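PDB 4ZM6: N-acetyl-beta-D glucosaminidase from Rhizomucor miehei CAU432, which probably hydrolyses terminal N-acetylglucosamine residues as a family 3 glycoside hydrolase and also binds acetyl-CoA in a GCN5-related region assigned glucosamine N-acetyltransferase activity. Local coordinates for residues 715-721 against 747-751; 373-379 against 491-497; 191-195 against 271-275; 579-585 against 597-602; 34-39 against 65-71. One frame throughout, in Å; residues are numbered along the deposited sequence.

Interaction 1 (715-721 against 747-751)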
# COMPACT_ATOMS: atom_id res chain seq x y z
N ARG A 715 -45.95 13.24 -13.92
CA ARG A 715 -44.94 12.37 -13.32
C ARG A 715 -44.89 11.01 -13.98
O ARG A 715 -45.80 10.62 -14.70
CB ARG A 715 -45.20 12.21 -11.83
CG ARG A 715 -45.04 13.51 -11.04
CD ARG A 715 -45.66 13.45 -9.65
NE ARG A 715 -45.31 12.24 -8.89
CZ ARG A 715 -45.46 12.11 -7.57
NH1 ARG A 715 -45.94 13.10 -6.84
NH2 ARG A 715 -45.11 10.98 -6.97
N ILE A 716 -43.79 10.30 -13.75
CA ILE A 716 -43.69 8.90 -14.13
C ILE A 716 -44.01 8.08 -12.88
O ILE A 716 -43.60 8.44 -11.78
CB ILE A 716 -42.28 8.58 -14.71
CG1 ILE A 716 -42.35 7.36 -15.64
CG2 ILE A 716 -41.22 8.36 -13.64
CD1 ILE A 716 -42.79 7.71 -17.05
N LYS A 717 -44.78 7.00 -13.04
CA LYS A 717 -45.06 6.10 -11.92
C LYS A 717 -44.05 4.96 -11.92
O LYS A 717 -43.49 4.63 -12.96
CB LYS A 717 -46.46 5.50 -12.03
CG LYS A 717 -47.59 6.50 -11.87
CD LYS A 717 -48.92 5.80 -11.62
CE LYS A 717 -49.18 4.71 -12.65
NZ LYS A 717 -50.59 4.24 -12.63
N PRO A 718 -43.81 4.35 -10.75
CA PRO A 718 -42.85 3.26 -10.62
C PRO A 718 -42.98 2.14 -11.65
O PRO A 718 -41.97 1.66 -12.16
CB PRO A 718 -43.11 2.72 -9.22
CG PRO A 718 -43.53 3.93 -8.46
CD PRO A 718 -44.33 4.76 -9.43
N SER A 719 -44.21 1.74 -11.96
CA SER A 719 -44.45 0.70 -12.97
C SER A 719 -44.15 1.17 -14.40
O SER A 719 -44.03 0.35 -15.30
CB SER A 719 -45.90 0.21 -12.89
OG SER A 719 -46.81 1.18 -13.38
N GLU A 720 -44.06 2.49 -14.60
CA GLU A 720 -43.75 3.08 -15.90
C GLU A 720 -42.28 3.49 -16.05
O GLU A 720 -41.90 4.05 -17.09
CB GLU A 720 -44.64 4.32 -16.14
CG GLU A 720 -46.14 4.06 -16.13
CD GLU A 720 -46.98 5.33 -16.01
OE1 GLU A 720 -46.43 6.43 -15.74
OE2 GLU A 720 -48.21 5.24 -16.19
N THR A 721 -41.45 3.23 -15.05
CA THR A 721 -40.04 3.66 -15.08
C THR A 721 -39.34 3.23 -16.38
O THR A 721 -38.63 4.03 -17.00
CB THR A 721 -39.25 3.12 -13.87
OG1 THR A 721 -39.91 3.48 -12.64
CG2 THR A 721 -37.84 3.70 -13.85
N ASP A 747 -37.33 9.58 -5.86
CA ASP A 747 -37.77 10.93 -6.23
C ASP A 747 -38.51 10.91 -7.56
O ASP A 747 -38.12 11.57 -8.53
CB ASP A 747 -36.59 11.91 -6.27
CG ASP A 747 -36.44 12.69 -5.00
OD1 ASP A 747 -37.40 12.70 -4.20
OD2 ASP A 747 -35.38 13.32 -4.79
N TYR A 748 -39.62 10.16 -7.58
CA TYR A 748 -40.46 10.05 -8.77
C TYR A 748 -41.22 11.34 -9.06
O TYR A 748 -41.57 11.61 -10.21
CB TYR A 748 -41.44 8.89 -8.63
CG TYR A 748 -40.83 7.53 -8.83
CD1 TYR A 748 -40.74 6.98 -10.11
CD2 TYR A 748 -40.36 6.78 -7.76
CE1 TYR A 748 -40.19 5.73 -10.31
CE2 TYR A 748 -39.81 5.52 -7.95
CZ TYR A 748 -39.73 5.01 -9.23
OH TYR A 748 -39.19 3.76 -9.44
N GLN A 749 -41.48 12.14 -8.02
CA GLN A 749 -42.23 13.38 -8.21
C GLN A 749 -41.44 14.44 -8.96
O GLN A 749 -42.01 15.41 -9.44
CB GLN A 749 -42.77 13.92 -6.87
CG GLN A 749 -41.84 14.84 -6.07
CD GLN A 749 -40.67 14.11 -5.47
OE1 GLN A 749 -40.36 12.98 -5.85
NE2 GLN A 749 -39.99 14.75 -4.52
N ASP A 750 -40.13 14.24 -9.08
CA ASP A 750 -39.27 15.14 -9.82
C ASP A 750 -39.06 14.71 -11.28
O ASP A 750 -38.56 15.49 -12.10
CB ASP A 750 -37.91 15.26 -9.12
CG ASP A 750 -37.99 16.09 -7.83
OD1 ASP A 750 -38.96 16.86 -7.67
OD2 ASP A 750 -37.06 15.97 -6.99
N LEU A 751 -39.44 13.49 -11.63
CA LEU A 751 -39.24 12.99 -12.98
C LEU A 751 -40.49 13.25 -13.81
O LEU A 751 -41.46 12.50 -13.74
CB LEU A 751 -38.90 11.50 -12.96
CG LEU A 751 -37.83 11.09 -11.94
CD1 LEU A 751 -37.49 9.62 -12.10
CD2 LEU A 751 -36.59 11.95 -12.05

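Interaction 2 (373-379 against 491-497)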
# COMPACT_ATOMS: atom_id res chain seq x y z
N THR A 373 19.10 22.33 -6.07
CA THR A 373 18.92 22.35 -4.63
C THR A 373 20.15 22.95 -3.95
O THR A 373 21.28 22.61 -4.29
CB THR A 373 18.74 20.91 -4.08
OG1 THR A 373 17.82 20.19 -4.91
CG2 THR A 373 18.23 20.94 -2.65
N VAL A 374 19.92 23.85 -3.00
CA VAL A 374 20.97 24.31 -2.10
C VAL A 374 20.96 23.33 -0.94
O VAL A 374 19.97 23.24 -0.21
CB VAL A 374 20.69 25.73 -1.58
CG1 VAL A 374 21.74 26.15 -0.57
CG2 VAL A 374 20.64 26.71 -2.75
N VAL A 375 22.06 22.61 -0.77
CA VAL A 375 22.13 21.51 0.19
C VAL A 375 22.66 21.99 1.54
O VAL A 375 22.11 21.64 2.58
CB VAL A 375 22.99 20.36 -0.37
CG1 VAL A 375 23.05 19.20 0.61
CG2 VAL A 375 22.46 19.90 -1.71
N THR A 376 23.73 22.76 1.51
CA THR A 376 24.22 23.41 2.73
C THR A 376 24.57 24.86 2.45
O THR A 376 24.87 25.23 1.31
CB THR A 376 25.43 22.68 3.36
OG1 THR A 376 26.53 22.69 2.46
CG2 THR A 376 25.07 21.25 3.73
N ASN A 377 24.51 25.66 3.49
CA ASN A 377 24.76 27.09 3.40
C ASN A 377 24.98 27.61 4.82
O ASN A 377 24.29 28.52 5.30
CB ASN A 377 23.56 27.78 2.72
CG ASN A 377 23.87 29.19 2.26
OD1 ASN A 377 25.03 29.61 2.19
ND2 ASN A 377 22.83 29.92 1.93
N ARG A 378 25.96 27.01 5.49
CA ARG A 378 26.24 27.27 6.90
C ARG A 378 26.59 28.73 7.22
O ARG A 378 26.23 29.23 8.28
CB ARG A 378 27.35 26.34 7.42
CG ARG A 378 26.85 25.12 8.19
CD ARG A 378 26.90 23.81 7.40
NE ARG A 378 28.28 23.34 7.23
CZ ARG A 378 28.63 22.12 6.80
NH1 ARG A 378 27.72 21.19 6.51
NH2 ARG A 378 29.91 21.82 6.68
N LYS A 379 27.29 29.40 6.31
CA LYS A 379 27.69 30.81 6.51
C LYS A 379 26.79 31.80 5.77
O LYS A 379 27.11 32.99 5.70
CB LYS A 379 29.13 31.02 6.03
CG LYS A 379 30.14 29.99 6.51
CD LYS A 379 30.44 30.12 8.00
CE LYS A 379 31.91 29.86 8.28
NZ LYS A 379 32.27 30.04 9.71
N GLN A 491 33.23 19.44 5.26
CA GLN A 491 33.64 20.71 5.86
C GLN A 491 33.07 21.89 5.06
O GLN A 491 32.81 22.96 5.62
CB GLN A 491 35.17 20.88 5.92
CG GLN A 491 36.02 19.60 5.92
CD GLN A 491 36.38 19.11 4.52
OE1 GLN A 491 36.65 19.90 3.60
NE2 GLN A 491 36.42 17.79 4.35
N VAL A 492 32.90 21.69 3.75
CA VAL A 492 32.42 22.73 2.85
C VAL A 492 31.07 23.24 3.34
O VAL A 492 30.11 22.48 3.43
CB VAL A 492 32.30 22.23 1.40
CG1 VAL A 492 31.58 23.24 0.52
CG2 VAL A 492 33.68 21.93 0.83
N ASP A 493 31.03 24.53 3.66
CA ASP A 493 29.86 25.15 4.28
C ASP A 493 28.76 25.47 3.28
O ASP A 493 27.59 25.60 3.66
CB ASP A 493 30.27 26.45 5.00
CG ASP A 493 31.09 26.19 6.25
OD1 ASP A 493 30.81 25.21 6.97
OD2 ASP A 493 32.03 26.98 6.52
N THR A 494 29.12 25.61 2.01
CA THR A 494 28.16 26.07 1.01
C THR A 494 28.26 25.23 -0.28
O THR A 494 29.24 25.31 -1.02
CB THR A 494 28.26 27.61 0.80
OG1 THR A 494 27.99 27.96 -0.57
CG2 THR A 494 29.64 28.13 1.21
N TYR A 495 27.22 24.43 -0.51
CA TYR A 495 27.20 23.39 -1.54
C TYR A 495 25.80 23.29 -2.15
O TYR A 495 24.80 23.37 -1.43
CB TYR A 495 27.61 22.06 -0.90
CG TYR A 495 27.51 20.84 -1.79
CD1 TYR A 495 28.46 20.59 -2.78
CD2 TYR A 495 26.49 19.90 -1.63
CE1 TYR A 495 28.38 19.47 -3.59
CE2 TYR A 495 26.40 18.78 -2.42
CZ TYR A 495 27.35 18.57 -3.40
OH TYR A 495 27.27 17.45 -4.19
N LEU A 496 25.75 23.12 -3.47
CA LEU A 496 24.48 22.95 -4.18
C LEU A 496 24.62 21.90 -5.27
O LEU A 496 25.72 21.48 -5.60
CB LEU A 496 24.00 24.28 -4.79
CG LEU A 496 24.77 24.86 -5.99
CD1 LEU A 496 23.84 25.66 -6.89
CD2 LEU A 496 25.94 25.71 -5.54
N VAL A 497 23.49 21.46 -5.83
CA VAL A 497 23.48 20.39 -6.81
C VAL A 497 22.51 20.70 -7.94
O VAL A 497 21.45 21.29 -7.71
CB VAL A 497 23.14 19.03 -6.16
CG1 VAL A 497 24.25 18.61 -5.20
CG2 VAL A 497 21.80 19.08 -5.43

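Interaction 3 (191-195 against 271-275)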
# COMPACT_ATOMS: atom_id res chain seq x y z
N SER A 191 27.88 -1.34 -16.10
CA SER A 191 27.46 -2.43 -17.00
C SER A 191 28.29 -2.47 -18.29
O SER A 191 28.51 -3.55 -18.85
CB SER A 191 25.98 -2.27 -17.34
OG SER A 191 25.38 -3.52 -17.64
N HIS A 192 28.73 -1.31 -18.75
CA HIS A 192 29.50 -1.19 -20.00
C HIS A 192 30.91 -1.76 -19.87
O HIS A 192 31.45 -2.32 -20.84
CB HIS A 192 29.58 0.27 -20.46
CG HIS A 192 28.25 0.93 -20.69
ND1 HIS A 192 27.64 1.72 -19.73
CD2 HIS A 192 27.42 0.92 -21.76
CE1 HIS A 192 26.49 2.16 -20.21
NE2 HIS A 192 26.33 1.69 -21.43
N LEU A 193 31.51 -1.63 -18.69
CA LEU A 193 32.89 -2.04 -18.44
C LEU A 193 33.00 -3.48 -17.93
O LEU A 193 33.66 -4.31 -18.55
CB LEU A 193 33.56 -1.08 -17.44
CG LEU A 193 33.43 0.42 -17.72
CD1 LEU A 193 33.90 1.24 -16.53
CD2 LEU A 193 34.20 0.81 -18.98
N ASP A 194 32.34 -3.76 -16.81
CA ASP A 194 32.45 -5.05 -16.12
C ASP A 194 31.06 -5.66 -15.87
O ASP A 194 30.05 -5.06 -16.23
CB ASP A 194 33.20 -4.86 -14.79
CG ASP A 194 34.23 -5.94 -14.52
OD1 ASP A 194 33.98 -7.12 -14.84
OD2 ASP A 194 35.30 -5.60 -13.97
N VAL A 195 31.02 -6.85 -15.27
CA VAL A 195 29.76 -7.54 -14.95
C VAL A 195 29.29 -7.17 -13.54
O VAL A 195 29.95 -7.53 -12.56
CB VAL A 195 29.92 -9.08 -15.03
CG1 VAL A 195 28.68 -9.78 -14.50
CG2 VAL A 195 30.18 -9.50 -16.47
N GLU A 271 26.02 -5.75 -27.10
CA GLU A 271 27.43 -5.50 -27.41
C GLU A 271 28.21 -4.90 -26.24
O GLU A 271 29.40 -4.63 -26.36
CB GLU A 271 27.55 -4.59 -28.63
CG GLU A 271 27.02 -5.22 -29.92
CD GLU A 271 27.38 -4.44 -31.17
OE1 GLU A 271 28.24 -3.53 -31.09
OE2 GLU A 271 26.81 -4.74 -32.24
N MET A 272 27.54 -4.69 -25.10
CA MET A 272 28.23 -4.26 -23.89
C MET A 272 29.09 -5.41 -23.39
O MET A 272 28.81 -6.58 -23.69
CB MET A 272 27.22 -3.84 -22.81
CG MET A 272 26.37 -2.64 -23.20
SD MET A 272 24.79 -2.59 -22.32
CE MET A 272 25.25 -1.76 -20.81
N ASP A 273 30.13 -5.09 -22.63
CA ASP A 273 31.09 -6.10 -22.19
C ASP A 273 30.48 -7.14 -21.24
O ASP A 273 30.95 -8.28 -21.18
CB ASP A 273 32.32 -5.45 -21.55
CG ASP A 273 33.19 -4.69 -22.55
OD1 ASP A 273 33.26 -5.10 -23.73
OD2 ASP A 273 33.81 -3.68 -22.14
N ALA A 274 29.44 -6.75 -20.52
CA ALA A 274 28.74 -7.65 -19.61
C ALA A 274 28.17 -8.90 -20.30
O ALA A 274 28.01 -9.93 -19.66
CB ALA A 274 27.63 -6.91 -18.88
N VAL A 275 27.85 -8.80 -21.59
CA VAL A 275 27.41 -9.97 -22.35
C VAL A 275 28.34 -10.33 -23.51
O VAL A 275 28.32 -11.47 -23.97
CB VAL A 275 25.98 -9.78 -22.91
CG1 VAL A 275 26.00 -9.06 -24.24
CG2 VAL A 275 25.27 -11.12 -23.05

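Interaction 4 (579-585 against 597-602)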
# COMPACT_ATOMS: atom_id res chain seq x y z
N ALA A 579 -19.72 11.25 -3.51
CA ALA A 579 -18.81 11.04 -4.64
C ALA A 579 -18.53 9.56 -4.83
O ALA A 579 -18.25 8.86 -3.87
CB ALA A 579 -17.51 11.80 -4.42
N LYS A 580 -18.63 9.10 -6.08
CA LYS A 580 -18.42 7.69 -6.42
C LYS A 580 -16.94 7.37 -6.49
O LYS A 580 -16.15 8.18 -6.98
CB LYS A 580 -19.05 7.36 -7.77
CG LYS A 580 -20.57 7.29 -7.78
CD LYS A 580 -21.06 6.66 -9.09
CE LYS A 580 -22.58 6.59 -9.15
NZ LYS A 580 -23.17 5.81 -8.02
N LEU A 581 -16.56 6.18 -6.03
CA LEU A 581 -15.16 5.77 -6.04
C LEU A 581 -14.30 6.94 -5.61
O LEU A 581 -13.31 7.28 -6.25
CB LEU A 581 -14.74 5.30 -7.43
CG LEU A 581 -15.51 4.10 -7.98
CD1 LEU A 581 -15.07 3.79 -9.40
CD2 LEU A 581 -15.34 2.90 -7.08
N GLN A 582 -14.69 7.57 -4.51
CA GLN A 582 -14.07 8.80 -4.08
C GLN A 582 -12.64 8.57 -3.66
O GLN A 582 -12.27 7.47 -3.27
CB GLN A 582 -14.85 9.43 -2.91
CG GLN A 582 -14.74 8.69 -1.59
CD GLN A 582 -15.40 9.44 -0.46
OE1 GLN A 582 -14.78 9.74 0.56
NE2 GLN A 582 -16.68 9.77 -0.63
N LYS A 583 -11.84 9.63 -3.75
CA LYS A 583 -10.53 9.66 -3.13
C LYS A 583 -10.15 11.11 -2.87
O LYS A 583 -9.57 11.76 -3.72
CB LYS A 583 -9.49 8.96 -4.02
CG LYS A 583 -8.12 8.86 -3.37
CD LYS A 583 -8.10 7.85 -2.23
CE LYS A 583 -7.73 6.47 -2.73
NZ LYS A 583 -7.79 5.45 -1.65
N HIS A 584 -10.49 11.59 -1.68
CA HIS A 584 -10.19 12.96 -1.28
C HIS A 584 -8.95 12.99 -0.41
O HIS A 584 -8.67 12.05 0.33
CB HIS A 584 -11.37 13.57 -0.52
CG HIS A 584 -12.69 13.35 -1.19
ND1 HIS A 584 -13.89 13.41 -0.52
CD2 HIS A 584 -12.99 13.04 -2.47
CE1 HIS A 584 -14.87 13.17 -1.36
NE2 HIS A 584 -14.36 12.94 -2.55
N LYS A 585 -8.20 14.09 -0.51
CA LYS A 585 -6.94 14.25 0.22
C LYS A 585 -6.87 15.65 0.81
O LYS A 585 -7.45 16.59 0.26
CB LYS A 585 -5.75 14.06 -0.73
CG LYS A 585 -5.80 12.87 -1.67
CD LYS A 585 -5.20 11.63 -1.03
CE LYS A 585 -4.99 10.53 -2.06
NZ LYS A 585 -4.62 9.26 -1.40
N PHE A 597 -6.95 21.26 0.28
CA PHE A 597 -7.85 20.13 0.11
C PHE A 597 -8.07 19.85 -1.37
O PHE A 597 -8.11 20.78 -2.18
CB PHE A 597 -9.18 20.45 0.80
CG PHE A 597 -10.28 19.47 0.49
CD1 PHE A 597 -10.38 18.28 1.19
CD2 PHE A 597 -11.20 19.74 -0.51
CE1 PHE A 597 -11.38 17.37 0.90
CE2 PHE A 597 -12.21 18.83 -0.80
CZ PHE A 597 -12.29 17.65 -0.10
N VAL A 598 -8.21 18.58 -1.71
CA VAL A 598 -8.61 18.18 -3.06
C VAL A 598 -9.71 17.10 -2.99
O VAL A 598 -9.64 16.18 -2.17
CB VAL A 598 -7.40 17.68 -3.88
CG1 VAL A 598 -6.83 16.39 -3.31
CG2 VAL A 598 -7.76 17.51 -5.35
N ALA A 599 -10.71 17.24 -3.86
CA ALA A 599 -11.80 16.27 -3.98
C ALA A 599 -11.75 15.62 -5.35
O ALA A 599 -11.29 16.23 -6.31
CB ALA A 599 -13.14 16.94 -3.77
N THR A 600 -12.30 14.42 -5.45
CA THR A 600 -11.99 13.50 -6.54
C THR A 600 -12.98 12.33 -6.60
O THR A 600 -13.32 11.75 -5.57
CB THR A 600 -10.54 12.96 -6.36
OG1 THR A 600 -9.64 13.76 -7.13
CG2 THR A 600 -10.40 11.50 -6.80
N GLN A 601 -13.43 12.00 -7.80
CA GLN A 601 -14.29 10.85 -8.02
C GLN A 601 -14.01 10.22 -9.38
O GLN A 601 -13.42 10.86 -10.25
CB GLN A 601 -15.78 11.23 -7.87
CG GLN A 601 -16.45 11.94 -9.04
CD GLN A 601 -17.98 11.90 -8.95
OE1 GLN A 601 -18.55 11.36 -8.00
NE2 GLN A 601 -18.64 12.46 -9.95
N ILE A 602 -14.40 8.96 -9.54
CA ILE A 602 -14.23 8.24 -10.80
C ILE A 602 -15.58 7.69 -11.25
O ILE A 602 -16.27 7.01 -10.48
CB ILE A 602 -13.20 7.10 -10.69
CG1 ILE A 602 -11.79 7.67 -10.55
CG2 ILE A 602 -13.25 6.19 -11.92
CD1 ILE A 602 -10.75 6.65 -10.15

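Interaction 5 (34-39 against 65-71)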
# COMPACT_ATOMS: atom_id res chain seq x y z
N ILE A 34 17.28 -4.92 -43.60
CA ILE A 34 15.86 -4.61 -43.79
C ILE A 34 15.32 -5.39 -44.99
O ILE A 34 14.34 -6.13 -44.87
CB ILE A 34 15.64 -3.08 -44.00
CG1 ILE A 34 16.04 -2.29 -42.75
CG2 ILE A 34 14.17 -2.78 -44.32
CD1 ILE A 34 16.33 -0.83 -43.02
N GLU A 35 15.99 -5.24 -46.13
CA GLU A 35 15.47 -5.74 -47.41
C GLU A 35 15.47 -7.27 -47.53
O GLU A 35 14.51 -7.85 -48.02
CB GLU A 35 16.25 -5.10 -48.56
CG GLU A 35 15.54 -5.16 -49.91
CD GLU A 35 16.00 -4.09 -50.88
OE1 GLU A 35 15.66 -4.20 -52.07
OE2 GLU A 35 16.70 -3.14 -50.46
N ASN A 36 16.55 -7.91 -47.06
CA ASN A 36 16.70 -9.37 -47.17
C ASN A 36 16.13 -10.13 -45.98
O ASN A 36 15.42 -11.12 -46.15
CB ASN A 36 18.18 -9.75 -47.34
CG ASN A 36 18.68 -9.52 -48.75
OD1 ASN A 36 18.55 -10.39 -49.61
ND2 ASN A 36 19.28 -8.36 -48.99
N HIS A 37 16.45 -9.65 -44.78
CA HIS A 37 16.20 -10.40 -43.54
C HIS A 37 15.02 -9.86 -42.70
O HIS A 37 14.86 -10.27 -41.55
CB HIS A 37 17.48 -10.43 -42.71
CG HIS A 37 18.69 -10.82 -43.50
ND1 HIS A 37 19.08 -12.14 -43.64
CD2 HIS A 37 19.57 -10.09 -44.22
CE1 HIS A 37 20.17 -12.19 -44.40
NE2 HIS A 37 20.48 -10.96 -44.76
N ASN A 38 14.22 -8.97 -43.29
CA ASN A 38 12.97 -8.50 -42.69
C ASN A 38 13.14 -7.85 -41.30
O ASN A 38 12.28 -8.00 -40.43
CB ASN A 38 11.97 -9.66 -42.61
CG ASN A 38 10.51 -9.21 -42.51
OD1 ASN A 38 10.16 -8.09 -42.89
ND2 ASN A 38 9.66 -10.09 -42.02
N LEU A 39 14.25 -7.12 -41.12
CA LEU A 39 14.52 -6.43 -39.85
C LEU A 39 13.33 -5.53 -39.50
O LEU A 39 12.84 -4.80 -40.36
CB LEU A 39 15.80 -5.58 -39.95
CG LEU A 39 16.74 -5.47 -38.74
CD1 LEU A 39 17.54 -4.18 -38.81
CD2 LEU A 39 16.03 -5.55 -37.40
N ILE A 65 12.58 2.32 -47.87
CA ILE A 65 13.23 1.05 -48.20
C ILE A 65 12.47 -0.14 -47.62
O ILE A 65 12.38 -1.20 -48.26
CB ILE A 65 14.69 1.04 -47.70
CG1 ILE A 65 15.53 2.02 -48.53
CG2 ILE A 65 15.30 -0.36 -47.78
CD1 ILE A 65 16.77 2.53 -47.81
N ALA A 66 11.91 0.03 -46.42
CA ALA A 66 11.13 -1.01 -45.77
C ALA A 66 9.84 -1.32 -46.52
O ALA A 66 9.45 -2.49 -46.62
CB ALA A 66 10.81 -0.60 -44.34
N ARG A 67 9.18 -0.29 -47.05
CA ARG A 67 7.93 -0.47 -47.78
C ARG A 67 8.16 -1.10 -49.15
O ARG A 67 7.43 -2.01 -49.55
CB ARG A 67 7.18 0.86 -47.93
CG ARG A 67 5.83 0.72 -48.62
CD ARG A 67 4.82 1.69 -48.05
NE ARG A 67 3.43 1.40 -48.42
CZ ARG A 67 2.72 0.37 -47.96
NH1 ARG A 67 3.25 -0.52 -47.12
NH2 ARG A 67 1.46 0.22 -48.35
N ASN A 68 9.16 -0.60 -49.87
CA ASN A 68 9.56 -1.18 -51.16
C ASN A 68 9.95 -2.64 -51.02
O ASN A 68 9.65 -3.45 -51.90
CB ASN A 68 10.73 -0.39 -51.78
CG ASN A 68 10.27 0.83 -52.56
OD1 ASN A 68 9.08 1.08 -52.74
ND2 ASN A 68 11.24 1.60 -53.05
N ALA A 69 10.61 -2.98 -49.91
CA ALA A 69 11.06 -4.35 -49.66
C ALA A 69 9.94 -5.31 -49.24
O ALA A 69 10.20 -6.49 -49.01
CB ALA A 69 12.16 -4.34 -48.61
N GLY A 70 8.71 -4.81 -49.11
CA GLY A 70 7.53 -5.65 -48.92
C GLY A 70 7.19 -6.02 -47.49
O GLY A 70 6.58 -7.07 -47.25
N HIS A 71 7.57 -5.18 -46.53
CA HIS A 71 7.23 -5.40 -45.12
C HIS A 71 5.74 -5.27 -44.90
O HIS A 71 5.10 -4.39 -45.47
CB HIS A 71 7.93 -4.39 -44.21
CG HIS A 71 9.37 -4.71 -43.94
ND1 HIS A 71 10.36 -4.49 -44.87
CD2 HIS A 71 9.98 -5.20 -42.84
CE1 HIS A 71 11.52 -4.85 -44.36
NE2 HIS A 71 11.32 -5.29 -43.13

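Interaction 1 (715-721 against 747-751)
Look first at Tyr748. Its m rotamer swings the ring across to 715-721, where it gives the contact its largest buried patch. Pro718 CG sits over one face of that ring, 4.0 Å from its centroid and 11° off the normal, a clear CH-pi contact. At the ring edge, Thr721 (also m) offers OG1 to Tyr748 OH through a weak 3.3 Å hydrogen bond, while donating to Pro718 O at 2.8 Å. Ile716, with chi1 t, places CG2 3.8 Å from Tyr748 CD1 and 4.0 Å from Leu751 CB, closing the apolar side. Arg715 bends at chi3 (p), so the guanidinium face lies over Gln749, with NH1 3.3 Å from CB. One backbone bond, Ile716 N to Leu751 O at 3.2 Å, carries the pairing of strands 711-715 and 751-756 one step further. Those strands run antiparallel, and helices 721-731 and 736-745 come between them in sequence, an order consistent with the strand-helix-helix-strand opening of the GNAT fold.

Interaction 2 (373-379 against 491-497)
Strands 373-377 and 494-497 run antiparallel, their axes 4.6 Å apart at 176°, at the edge of a six-stranded mixed sheet whose other strands pair in parallel, as expected of the alpha/beta second domain of family 3 glycoside hydrolases. Thr373 and Val497 form a hydrogen-bonded pair (Thr373 N to Val497 O 3.0 Å, Val497 N to Thr373 O 2.9 Å). A classic beta bulge follows: Val375 N and Thr376 N both reach Tyr495 O, at 2.9 and 3.2 Å, and Tyr495 N returns to Thr376 O at 3.1 Å. The extra residue turns Val375 toward its partner strand, so CB meets the edge of the Tyr495 ring at CD2 (3.7 Å) and CG2 meets Val497 CG2 (3.9 Å). On the opposite face, Val374 and Leu496 lie against helix 503-513. Past the strand the contact turns polar. Arg378 N donates to Asp493 O at 2.8 Å; its guanidinium bonds Pro490 O, salt-bridges Asp532, and through NE makes a salt bridge with Asp493 OD1 at 3.2 Å.

Interaction 3 (191-195 against 271-275)
Two loops of the family 3 TIM-barrel domain meet here, one after strand 178-181, the other leading from strand 264-267 into helix 273-276. Both leave the C-terminal ends of their strands, the side where TIM barrels carry their active sites, and Ser191 and His192 close the Asp-Ser-His signature of family 3 N-acetylglucosaminidases. The aromatic contact is the most distinctive: Met272, at the N-cap position of its helix, points toward 191-195 and lays CE over the face of the His192 imidazole, 3.8 Å from the centroid and 22° off the normal, a CH-pi contact. Asp190 accepts from ND1, a pairing that forms the acid/base dyad in bacterial relatives. Van der Waals contacts come next: Ser191 CB meets Met272 CE at 3.6 Å, and Ala274 CB tucks against Ser191 O at 3.5 Å, with Val195 CG2 farther off at 4.4 Å. Hydrogen bonding between the segments is absent. Asp273 reaches toward the opposing backbone, but its OD2 stops 3.0 Å from His192 O, both of them acceptors.

Interaction 4 (579-585 against 597-602)
Thr600, Ile602 and Lys585 lose the most surface here, and between them they follow strand 594-605 and the chain that runs antiparallel beside it. Mid-way, Thr600 O accepts Lys583 N at 3.2 Å and a CA-H...O contact from Gln582 CA at 3.4 Å; Thr600 CG2 packs on Lys583 CB at 3.9 Å. Ile602 marks the far end, where its N donates to Lys580 O at 3.2 Å and its CG2 lies 3.9 Å from Leu581 CD1. Leu581 takes left-handed backbone angles, turning the chain there, and Gln601, whose NE2 bonds Gln612 OE1 on strand 608-618, takes Lys580 N on OE1 at 3.0 Å. Lys585 starts the regular strand: its N to Val598 O (3.0 Å) and Val598 N to its O (2.9 Å) make a hydrogen-bonded pair, while NZ leaves for a salt bridge to Asp543. Helix 627-642 lies against Thr600 and Ile602. On its other edge strand 594-605 pairs with 608-618, which carries the acetyl-CoA-binding Val618 and Leu616, the latter about 4 Å from Val598, side chain to side chain. Four of the five hydrogen bonds in this GNAT-domain hairpin are main-chain to main-chain, so the pairing depends little on side-chain identity.

Interaction 5 (34-39 against 65-71)
Ile34 presses its CG2 against the His71 imidazole, 3.4 Å from CE1, and the same methyl reaches Ala66 CB at 4.0 Å. These side chains join the ends of helices 28-37 and 52-68, successive helices of the family 3 TIM barrel; the strands that come before them, 17-19 and 41-44, are neighbours in the parallel sheet. Apolar contacts continue along the helices. Ile34 CG2 stands 4.4 Å from Ile65 CG2, and Glu35, exposed, uses its aliphatic part, with CG 3.7 Å from Ala69 CB. Leu75, just before strand 76-79, touches both Ile34 and Ala66 and so continues this apolar layer.

Helix 52-68 stops in a Schellman motif. Gly70 takes positive phi, His71 N bonds back to Ala66 O at 3.3 Å, and Gly70 N to Arg67 O at 3.1 Å. The reversal sends His71 across toward the other helix, and its ND1 also donates to Ala66 O, at 2.8 Å, so one carbonyl holds both the backbone and the ring of the same residue. Trp343 of helix 343-348 packs against His71. Helix 28-37 likewise gives way to a positive-phi residue, Asn38, after which Leu39 turns its side chain onto strand 17-19. Its carbonyl stays within reach of the imidazole: a weak bond, which would require the ring to carry both protons, runs from His71 NE2 to Leu39 O at 3.2 Å.

Overall arrangement
The five contacts follow one another along the chain without touching. Interactions 3 and 5 share the TIM-barrel domain, nearest atoms about 11 Å apart, yet differ: interaction 5 joins two barrel helices through apolar side chains and a histidine, whereas interaction 3 joins a loop to a helix start, partly buried, by van der Waals and CH-pi contact. Interactions 2 and 4 are the buried ones, each an antiparallel pairing carried by backbone hydrogen bonds, but in separate sheets; interaction 4 lies nearest the bound acetyl-CoA. Interaction 1, in the second acetyltransferase-like region, is partly buried and relies mainly on a tyrosine, with a single backbone bond.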